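Local atomic coordinates of 2-oxoglutarate-dependent dioxygenase DAO (Oryza sativa subsp. indica, PDB entry 6KUN), a protein that probably catalyses the irreversible oxidation of the auxin indole-3-acetic acid to inactive 2-oxoindole-3-acetic acid, using iron and 2-oxoglutarate. Residues F34-H39 with V129-K134; V53-D58 with P111-T116; E122-L127 with C151-N156. All blocks are in the same frame, centred on the assembly; numbering follows the deposited sequence.

Contact 1: residues F34-H39 with V129-K134; sequences FRVSGH and VDVAGK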
loop_
_atom_site.group_PDB
_atom_site.type_symbol
_atom_site.label_atom_id
_atom_site.label_comp_id
_atom_site.label_asym_id
_atom_site.label_seq_id
_atom_site.Cartn_x
_atom_site.Cartn_y
_atom_site.Cartn_z
ATOM N N PHE B 34 -10.115 1.483 18.250
ATOM C CA PHE B 34 -10.896 1.970 17.129
ATOM C C PHE B 34 -9.964 2.372 15.998
ATOM O O PHE B 34 -8.768 2.619 16.208
ATOM C CB PHE B 34 -11.811 3.135 17.533
ATOM C CG PHE B 34 -11.106 4.353 18.092
ATOM C CD1 PHE B 34 -10.740 4.418 19.426
ATOM C CD2 PHE B 34 -10.879 5.475 17.299
ATOM C CE1 PHE B 34 -10.130 5.532 19.961
ATOM C CE2 PHE B 34 -10.240 6.623 17.861
ATOM C CZ PHE B 34 -9.880 6.633 19.177
ATOM N N ARG B 35 -10.530 2.428 14.795
ATOM C CA ARG B 35 -9.820 2.945 13.622
ATOM C C ARG B 35 -10.121 4.429 13.442
ATOM O O ARG B 35 -11.212 4.889 13.774
ATOM C CB ARG B 35 -10.221 2.198 12.356
ATOM C CG ARG B 35 -10.097 0.700 12.415
ATOM C CD ARG B 35 -10.064 0.090 11.004
ATOM N NE ARG B 35 -8.730 -0.430 10.673
ATOM C CZ ARG B 35 -8.400 -1.723 10.659
ATOM N NH1 ARG B 35 -9.299 -2.667 10.936
ATOM N NH2 ARG B 35 -7.160 -2.080 10.351
ATOM N N VAL B 36 -9.145 5.190 12.907
ATOM C CA VAL B 36 -9.392 6.597 12.562
ATOM C C VAL B 36 -9.174 6.816 11.076
ATOM O O VAL B 36 -8.115 6.460 10.531
ATOM C CB VAL B 36 -8.542 7.612 13.350
ATOM C CG1 VAL B 36 -9.018 7.716 14.778
ATOM C CG2 VAL B 36 -7.081 7.288 13.284
ATOM N N SER B 37 -10.184 7.404 10.429
ATOM C CA SER B 37 -10.050 8.015 9.113
ATOM C C SER B 37 -10.152 9.515 9.306
ATOM O O SER B 37 -10.352 10.017 10.425
ATOM C CB SER B 37 -11.159 7.537 8.190
ATOM O OG SER B 37 -12.406 7.954 8.756
ATOM N N GLY B 38 -10.063 10.241 8.188
ATOM C CA GLY B 38 -10.199 11.687 8.232
ATOM C C GLY B 38 -9.125 12.356 9.037
ATOM O O GLY B 38 -9.346 13.443 9.589
ATOM N N HIS B 39 -7.953 11.729 9.117
ATOM C CA HIS B 39 -6.871 12.157 9.982
ATOM C C HIS B 39 -5.945 13.168 9.321
ATOM O O HIS B 39 -5.083 13.743 10.005
ATOM C CB HIS B 39 -6.074 10.913 10.387
ATOM C CG HIS B 39 -5.748 10.036 9.227
ATOM N ND1 HIS B 39 -4.928 10.452 8.197
ATOM C CD2 HIS B 39 -6.211 8.813 8.874
ATOM C CE1 HIS B 39 -4.850 9.492 7.290
ATOM N NE2 HIS B 39 -5.622 8.490 7.676
ATOM N N VAL B 129 -2.324 14.011 19.481
ATOM C CA VAL B 129 -2.842 15.104 20.293
ATOM C C VAL B 129 -4.297 15.410 19.914
ATOM O O VAL B 129 -5.155 15.571 20.779
ATOM C CB VAL B 129 -1.941 16.336 20.146
ATOM C CG1 VAL B 129 -2.576 17.581 20.766
ATOM C CG2 VAL B 129 -0.572 16.071 20.790
ATOM N N ASP B 130 -4.586 15.468 18.610
ATOM C CA ASP B 130 -5.943 15.695 18.125
ATOM C C ASP B 130 -6.886 14.581 18.582
ATOM O O ASP B 130 -7.977 14.850 19.109
ATOM C CB ASP B 130 -5.949 15.823 16.595
ATOM C CG ASP B 130 -7.329 16.172 16.030
ATOM O OD1 ASP B 130 -7.991 17.084 16.559
ATOM O OD2 ASP B 130 -7.751 15.539 15.048
ATOM N N VAL B 131 -6.455 13.332 18.434
ATOM C CA VAL B 131 -7.245 12.223 18.940
ATOM C C VAL B 131 -7.471 12.347 20.452
ATOM O O VAL B 131 -8.605 12.233 20.941
ATOM C CB VAL B 131 -6.574 10.896 18.572
ATOM C CG1 VAL B 131 -7.327 9.751 19.259
ATOM C CG2 VAL B 131 -6.555 10.702 17.061
ATOM N N ALA B 132 -6.402 12.581 21.221
ATOM C CA ALA B 132 -6.590 12.731 22.671
ATOM C C ALA B 132 -7.621 13.808 23.000
ATOM O O ALA B 132 -8.496 13.605 23.843
ATOM C CB ALA B 132 -5.265 13.037 23.361
ATOM N N GLY B 133 -7.526 14.969 22.336
ATOM C CA GLY B 133 -8.477 16.047 22.587
ATOM C C GLY B 133 -9.914 15.647 22.329
ATOM O O GLY B 133 -10.823 16.014 23.084
ATOM N N LYS B 134 -10.146 14.902 21.243
ATOM C CA LYS B 134 -11.492 14.458 20.914
ATOM C C LYS B 134 -11.994 13.429 21.912
ATOM O O LYS B 134 -13.163 13.475 22.306
ATOM C CB LYS B 134 -11.537 13.911 19.477
ATOM C CG LYS B 134 -11.365 15.037 18.457
ATOM C CD LYS B 134 -11.280 14.507 17.042
ATOM C CE LYS B 134 -11.612 15.596 16.010
ATOM N NZ LYS B 134 -10.940 16.899 16.271
#

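Contact 2: residues V53-D58 with P111-T116; sequences VRALFD and PHVRET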
loop_
_atom_site.group_PDB
_atom_site.type_symbol
_atom_site.label_atom_id
_atom_site.label_comp_id
_atom_site.label_asym_id
_atom_site.label_seq_id
_atom_site.Cartn_x
_atom_site.Cartn_y
_atom_site.Cartn_z
ATOM N N VAL B 53 10.912 3.726 6.084
ATOM C CA VAL B 53 11.036 2.770 7.181
ATOM C C VAL B 53 11.637 1.459 6.692
ATOM O O VAL B 53 12.456 0.826 7.381
ATOM C CB VAL B 53 9.670 2.548 7.843
ATOM C CG1 VAL B 53 9.780 1.462 8.899
ATOM C CG2 VAL B 53 9.202 3.846 8.524
ATOM N N ARG B 54 11.223 1.011 5.512
ATOM C CA ARG B 54 11.828 -0.188 4.938
ATOM C C ARG B 54 13.288 0.024 4.581
ATOM O O ARG B 54 14.087 -0.892 4.772
ATOM C CB ARG B 54 11.011 -0.636 3.732
ATOM C CG ARG B 54 9.898 -1.613 4.165
ATOM C CD ARG B 54 8.618 -1.511 3.366
ATOM N NE ARG B 54 8.854 -1.358 1.939
ATOM C CZ ARG B 54 7.920 -1.509 1.002
ATOM N NH1 ARG B 54 6.676 -1.841 1.337
ATOM N NH2 ARG B 54 8.234 -1.340 -0.276
ATOM N N ALA B 55 13.655 1.234 4.150
ATOM C CA ALA B 55 15.057 1.554 3.907
ATOM C C ALA B 55 15.868 1.518 5.202
ATOM O O ALA B 55 16.971 0.960 5.237
ATOM C CB ALA B 55 15.167 2.925 3.249
ATOM N N LEU B 56 15.320 2.054 6.287
ATOM C CA LEU B 56 16.002 2.004 7.565
ATOM C C LEU B 56 16.259 0.566 7.979
ATOM O O LEU B 56 17.349 0.220 8.454
ATOM C CB LEU B 56 15.188 2.710 8.645
ATOM C CG LEU B 56 15.241 4.213 8.652
ATOM C CD1 LEU B 56 14.352 4.676 9.809
ATOM C CD2 LEU B 56 16.696 4.702 8.755
ATOM N N PHE B 57 15.222 -0.277 7.904
ATOM C CA PHE B 57 15.414 -1.650 8.375
ATOM C C PHE B 57 16.245 -2.472 7.388
ATOM O O PHE B 57 16.792 -3.507 7.779
ATOM C CB PHE B 57 14.101 -2.336 8.644
ATOM C CG PHE B 57 13.472 -1.909 9.931
ATOM C CD1 PHE B 57 14.114 -2.126 11.128
ATOM C CD2 PHE B 57 12.257 -1.278 9.926
ATOM C CE1 PHE B 57 13.547 -1.709 12.310
ATOM C CE2 PHE B 57 11.663 -0.892 11.118
ATOM C CZ PHE B 57 12.323 -1.095 12.310
ATOM N N ASP B 58 16.361 -2.027 6.144
ATOM C CA ASP B 58 17.238 -2.706 5.188
ATOM C C ASP B 58 18.689 -2.251 5.277
ATOM O O ASP B 58 19.526 -2.715 4.499
ATOM C CB ASP B 58 16.734 -2.500 3.762
ATOM C CG ASP B 58 15.542 -3.389 3.434
ATOM O OD1 ASP B 58 15.276 -4.360 4.181
ATOM O OD2 ASP B 58 14.886 -3.110 2.420
ATOM N N PRO B 111 19.785 11.715 3.505
ATOM C CA PRO B 111 18.984 12.879 3.901
ATOM C C PRO B 111 17.484 12.717 3.657
ATOM O O PRO B 111 16.694 13.151 4.510
ATOM C CB PRO B 111 19.580 14.022 3.058
ATOM C CG PRO B 111 20.798 13.431 2.348
ATOM C CD PRO B 111 21.059 12.093 2.853
ATOM N N HIS B 112 17.061 12.126 2.535
ATOM C CA HIS B 112 15.624 12.116 2.262
ATOM C C HIS B 112 14.894 11.197 3.245
ATOM O O HIS B 112 13.752 11.482 3.630
ATOM C CB HIS B 112 15.332 11.733 0.806
ATOM C CG HIS B 112 15.573 10.293 0.483
ATOM N ND1 HIS B 112 14.640 9.311 0.724
ATOM C CD2 HIS B 112 16.653 9.664 -0.046
ATOM C CE1 HIS B 112 15.130 8.139 0.362
ATOM N NE2 HIS B 112 16.351 8.324 -0.113
ATOM N N VAL B 113 15.556 10.133 3.707
ATOM C CA VAL B 113 14.976 9.275 4.733
ATOM C C VAL B 113 14.811 10.041 6.033
ATOM O O VAL B 113 13.717 10.045 6.626
ATOM C CB VAL B 113 15.817 8.005 4.906
ATOM C CG1 VAL B 113 15.305 7.127 6.042
ATOM C CG2 VAL B 113 15.814 7.205 3.568
ATOM N N ARG B 114 15.870 10.759 6.465
ATOM C CA ARG B 114 15.822 11.542 7.695
ATOM C C ARG B 114 14.698 12.567 7.677
ATOM O O ARG B 114 13.981 12.728 8.662
ATOM C CB ARG B 114 17.193 12.231 7.920
ATOM C CG ARG B 114 18.389 11.216 7.995
ATOM C CD ARG B 114 19.786 11.903 7.986
ATOM N NE ARG B 114 19.695 13.270 8.477
ATOM C CZ ARG B 114 20.121 14.355 7.844
ATOM N NH1 ARG B 114 20.741 14.267 6.669
ATOM N NH2 ARG B 114 19.949 15.542 8.411
ATOM N N GLU B 115 14.543 13.283 6.571
ATOM C CA GLU B 115 13.504 14.283 6.455
ATOM C C GLU B 115 12.116 13.651 6.516
ATOM O O GLU B 115 11.198 14.249 7.093
ATOM C CB GLU B 115 13.630 15.056 5.129
ATOM C CG GLU B 115 12.494 16.089 4.909
ATOM C CD GLU B 115 12.513 16.799 3.543
ATOM O OE1 GLU B 115 13.413 16.517 2.716
ATOM O OE2 GLU B 115 11.613 17.643 3.303
ATOM N N THR B 116 11.937 12.481 5.879
ATOM C CA THR B 116 10.638 11.826 5.848
ATOM C C THR B 116 10.254 11.354 7.239
ATOM O O THR B 116 9.132 11.571 7.690
ATOM C CB THR B 116 10.637 10.621 4.889
ATOM O OG1 THR B 116 10.860 11.039 3.546
ATOM C CG2 THR B 116 9.288 9.855 4.952
#

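Contact 3: residues E122-L127 with C151-N156; sequences ERMHSL and CQFRMN. With AKG (2-oxoglutaric acid), chain G; IAC (1H-indol-3-ylacetic acid), chain H.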
loop_
_atom_site.group_PDB
_atom_site.type_symbol
_atom_site.label_atom_id
_atom_site.label_comp_id
_atom_site.label_asym_id
_atom_site.label_seq_id
_atom_site.Cartn_x
_atom_site.Cartn_y
_atom_site.Cartn_z
ATOM N N GLU B 122 6.506 14.173 13.409
ATOM C CA GLU B 122 5.791 15.401 13.715
ATOM C C GLU B 122 4.298 15.268 13.414
ATOM O O GLU B 122 3.459 15.664 14.239
ATOM C CB GLU B 122 6.406 16.542 12.903
ATOM C CG GLU B 122 7.748 16.991 13.422
ATOM C CD GLU B 122 8.473 17.902 12.432
ATOM O OE1 GLU B 122 7.998 18.059 11.280
ATOM O OE2 GLU B 122 9.533 18.445 12.807
ATOM N N ARG B 123 3.948 14.699 12.236
ATOM C CA ARG B 123 2.549 14.574 11.863
ATOM C C ARG B 123 1.818 13.594 12.777
ATOM O O ARG B 123 0.656 13.828 13.175
ATOM C CB ARG B 123 2.408 14.148 10.402
ATOM C CG ARG B 123 3.007 15.124 9.420
ATOM C CD ARG B 123 2.355 16.458 9.544
ATOM N NE ARG B 123 0.923 16.336 9.331
ATOM C CZ ARG B 123 0.352 16.382 8.138
ATOM N NH1 ARG B 123 1.099 16.562 7.050
ATOM N NH2 ARG B 123 -0.965 16.254 8.038
ATOM N N MET B 124 2.476 12.500 13.126
ATOM C CA MET B 124 1.873 11.566 14.059
ATOM C C MET B 124 1.682 12.184 15.433
ATOM O O MET B 124 0.703 11.868 16.138
ATOM C CB MET B 124 2.747 10.328 14.181
ATOM C CG MET B 124 2.775 9.463 12.982
ATOM S SD MET B 124 1.841 7.974 13.287
ATOM C CE MET B 124 3.099 6.954 13.982
ATOM N N HIS B 125 2.590 13.065 15.839
ATOM C CA HIS B 125 2.388 13.737 17.113
ATOM C C HIS B 125 1.114 14.591 17.088
ATOM O O HIS B 125 0.297 14.537 18.010
ATOM C CB HIS B 125 3.585 14.595 17.462
ATOM C CG HIS B 125 3.398 15.332 18.742
ATOM N ND1 HIS B 125 3.294 16.699 18.810
ATOM C CD2 HIS B 125 3.219 14.878 19.998
ATOM C CE1 HIS B 125 3.077 17.051 20.056
ATOM N NE2 HIS B 125 3.059 15.963 20.796
ATOM N N SER B 126 0.949 15.412 16.040
ATOM C CA SER B 126 -0.252 16.229 15.904
ATOM C C SER B 126 -1.508 15.358 15.895
ATOM O O SER B 126 -2.534 15.723 16.492
ATOM C CB SER B 126 -0.187 17.047 14.609
ATOM O OG SER B 126 0.840 18.020 14.659
ATOM N N LEU B 127 -1.430 14.202 15.234
ATOM C CA LEU B 127 -2.570 13.307 15.171
ATOM C C LEU B 127 -2.941 12.828 16.563
ATOM O O LEU B 127 -4.100 12.908 16.955
ATOM C CB LEU B 127 -2.293 12.152 14.223
ATOM C CG LEU B 127 -3.368 11.079 14.067
ATOM C CD1 LEU B 127 -4.710 11.683 13.660
ATOM C CD2 LEU B 127 -2.915 10.041 13.061
ATOM N N CYS B 151 5.894 11.659 24.604
ATOM C CA CYS B 151 5.489 10.650 23.626
ATOM C C CYS B 151 6.688 9.803 23.249
ATOM O O CYS B 151 7.836 10.259 23.290
ATOM C CB CYS B 151 4.915 11.267 22.337
ATOM S SG CYS B 151 3.286 12.061 22.498
ATOM N N GLN B 152 6.414 8.555 22.879
ATOM C CA GLN B 152 7.413 7.692 22.245
ATOM C C GLN B 152 6.968 7.323 20.825
ATOM O O GLN B 152 5.817 6.934 20.600
ATOM C CB GLN B 152 7.665 6.436 23.091
ATOM C CG GLN B 152 8.519 5.358 22.363
ATOM C CD GLN B 152 9.865 5.069 23.007
ATOM O OE1 GLN B 152 10.222 5.656 24.033
ATOM N NE2 GLN B 152 10.625 4.164 22.404
ATOM N N PHE B 153 7.872 7.498 19.877
ATOM C CA PHE B 153 7.658 7.163 18.477
ATOM C C PHE B 153 8.467 5.911 18.220
ATOM O O PHE B 153 9.643 5.861 18.588
ATOM C CB PHE B 153 8.104 8.305 17.562
ATOM C CG PHE B 153 7.927 8.013 16.077
ATOM C CD1 PHE B 153 6.666 7.922 15.519
ATOM C CD2 PHE B 153 9.024 7.875 15.251
ATOM C CE1 PHE B 153 6.504 7.674 14.161
ATOM C CE2 PHE B 153 8.857 7.634 13.906
ATOM C CZ PHE B 153 7.623 7.533 13.361
ATOM N N ARG B 154 7.844 4.890 17.649
ATOM C CA ARG B 154 8.555 3.635 17.387
ATOM C C ARG B 154 8.312 3.157 15.956
ATOM O O ARG B 154 7.196 3.234 15.425
ATOM C CB ARG B 154 8.129 2.563 18.357
ATOM C CG ARG B 154 9.187 1.644 18.849
ATOM C CD ARG B 154 8.555 0.547 19.726
ATOM N NE ARG B 154 8.483 0.888 21.149
ATOM C CZ ARG B 154 7.755 0.217 22.042
ATOM N NH1 ARG B 154 7.018 -0.819 21.658
ATOM N NH2 ARG B 154 7.749 0.590 23.314
ATOM N N MET B 155 9.380 2.707 15.324
ATOM C CA MET B 155 9.346 2.019 14.037
ATOM C C MET B 155 9.776 0.595 14.325
ATOM O O MET B 155 10.810 0.388 14.985
ATOM C CB MET B 155 10.252 2.704 13.015
ATOM C CG MET B 155 9.767 4.096 12.624
ATOM S SD MET B 155 10.979 5.067 11.655
ATOM C CE MET B 155 12.351 5.274 12.821
ATOM N N ASN B 156 8.959 -0.368 13.895
ATOM C CA ASN B 156 9.164 -1.757 14.296
ATOM C C ASN B 156 9.300 -2.665 13.067
ATOM O O ASN B 156 8.631 -2.469 12.049
ATOM C CB ASN B 156 7.997 -2.329 15.146
ATOM C CG ASN B 156 7.529 -1.389 16.260
ATOM O OD1 ASN B 156 8.256 -1.107 17.201
ATOM N ND2 ASN B 156 6.282 -0.931 16.157
HETATM C C1 AKG G . 1.838 -2.356 20.427
HETATM O O1 AKG G . 1.321 -1.554 19.619
HETATM O O2 AKG G . 2.188 -2.005 21.575
HETATM C C2 AKG G . 2.040 -3.743 20.019
HETATM O O5 AKG G . 1.515 -4.649 20.644
HETATM C C3 AKG G . 2.904 -4.050 18.818
HETATM C C4 AKG G . 2.609 -3.046 17.711
HETATM C C5 AKG G . 3.453 -3.368 16.501
HETATM O O3 AKG G . 2.881 -3.762 15.462
HETATM O O4 AKG G . 4.693 -3.229 16.585
HETATM C C IAC H . 6.011 -1.405 30.101
HETATM C C1 IAC H . 7.203 -1.264 29.474
HETATM C C2 IAC H . 8.020 -2.393 29.215
HETATM C C3 IAC H . 7.596 -3.643 29.595
HETATM C C4 IAC H . 6.371 -3.785 30.223
HETATM C C5 IAC H . 5.611 -2.673 30.486
HETATM C C7 IAC H . 7.373 0.042 29.214
HETATM C C8 IAC H . 6.276 0.742 29.682
HETATM C C17 IAC H . 8.495 0.838 28.552
HETATM C C18 IAC H . 8.422 0.812 27.036
HETATM N N IAC H . 5.430 -0.166 30.236
HETATM O O2 IAC H . 9.504 0.783 26.388
HETATM O O3 IAC H . 7.309 0.845 26.443
#

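Contact 1: residues F34-H39 with V129-K134
Strand 33-37, near one edge of the large mixed sheet, meets the long helix 111-138 here through three apolar residues, Phe34 and Val36 on the strand and Val131 on the helix. The side chains of Phe34 and Val131 run past one another in opposite directions, and Phe34 CZ, at the far end of the ring, comes to 4.0 Å from Val131 CG1. That methyl sits at the ring edge, near its plane. Phe34 holds CG between its backbone N and carbonyl carbon (chi1 59°), which leaves the ring directed at the helix. The other branch of Val131, CG2, takes up Val36 CG1 at a looser 4.5 Å, and one valine thereby spans two alternate residues of the strand. Such packing of a long helix on the major sheet is a feature of the jelly-roll 2-oxoglutarate oxygenases. Phe34 also touches Leu24, Ala27 and Cys28 of helix 18-30, while Val213 of the adjacent strand touches both Phe34 and Val36. One turn apart on the helix, Lys134 NZ forms a salt bridge with Asp130 OD1, 3.0 Å long, meeting the carboxylate oxygen on its syn side and 24° out of its plane.

Contact 2: residues V53-D58 with P111-T116
Val113, in the first turn of helix 111-138, faces the last turn of helix 43-57 and touches two consecutive residues there, Ala55 and Leu56. The close part is the meeting with Leu56. Val113 CG1 lies 3.9 Å from Leu56 CD2 and equally near Leu56 CG, so a single methyl rests against the branch point and one arm of the leucine. The side chains pass each other in opposite directions. Leu56 CB does not aim straight at the other helix, but with CG anti to the carbonyl carbon (chi1 -78°) the branched end reaches across. Leu56 also packs on Phe89 and Met155, from two strands of the major sheet, which places this end of the helix pair on the jelly-roll core.

The other branch is looser. Val113 CG2 approaches the small Ala55 CB to 4.3 Å at the partly exposed border of the contact, and the neighbouring His112 is exposed in the dimer. Farther round helix 43-57, Arg54 packs on Pro208 of the second subunit, so this helix has the dimer partner on one flank.

Within helix 111-138 the Thr116 hydroxyl is satisfied locally. His112 O accepts the Thr116 backbone N at 3.1 Å and Thr116 OG1 at 2.9 Å, the two donors arriving from opposite faces of the carbonyl plane. The hydroxyl stands 29° out of that plane and bonds back onto its own helix, and the threonine side chain also packs on Glu48, Met49 and Ala52. Between these two segments the association is therefore purely apolar: it rests on the fit of valine methyls against leucine and alanine, and no polar pairing across it fixes the helices' relative position.

Contact 3: residues E122-L127 with C151-N156
Asn156 ND2 lies 2.8 Å from O4 of 2-oxoglutarate and is also hydrogen-bonded to Ser244 OG, while Tyr86 OH pairs with Asn156 OD1; the amide is thus fixed at both ends beside the cosubstrate. The residue belongs to strand 151-158 of the jelly roll's major sheet, whose other face packs on helix 111-138. Arg154 points away from the helix, and the edge of its guanidinium meets the auxin carboxylate, with NH2 3.2 Å from O3 of indole-3-acetic acid. Tyr158 OH and Arg242 NH2 add hydrogen bonds to 2-oxoglutarate.

Cys151 and Phe153 turn toward the helix instead. Met124 bends at chi2 and chi3 and crosses Phe153 at about a right angle, which delivers its terminal methyl to the ring edge: CE is 3.5 Å from Phe153 CE1, close to the ring plane. Ile245 and Met247 of the adjacent strand 242-249 touch both side chains. At the start of the strand, His125 holds CG anti to its backbone N (chi1 178°) and swings its imidazole toward Cys151, whose SG lies 3.8 Å from His125 CD2 at the ring edge, 87° off the ring normal.

Helix 111-138 takes part in all three contacts: its start is used in contact 2, its middle in contact 3 and a later portion in contact 1. Contacts 1 and 2 are the far ends, with centres 26 Å apart and no touch between them, whereas contact 3 meets both. His39 CB packs on Leu127 CD1 at 3.6 Å between contacts 1 and 3. Between contacts 2 and 3, Leu56 CD1 lies 3.7 Å from Met155 CE, and Val53 also packs on that methionine. Contact 3 alone carries pocket residues for both bound ligands; the side chain of Phe34 in contact 1 is about 13 Å from 2-oxoglutarate, and contact 2 is remote from both ligand pockets.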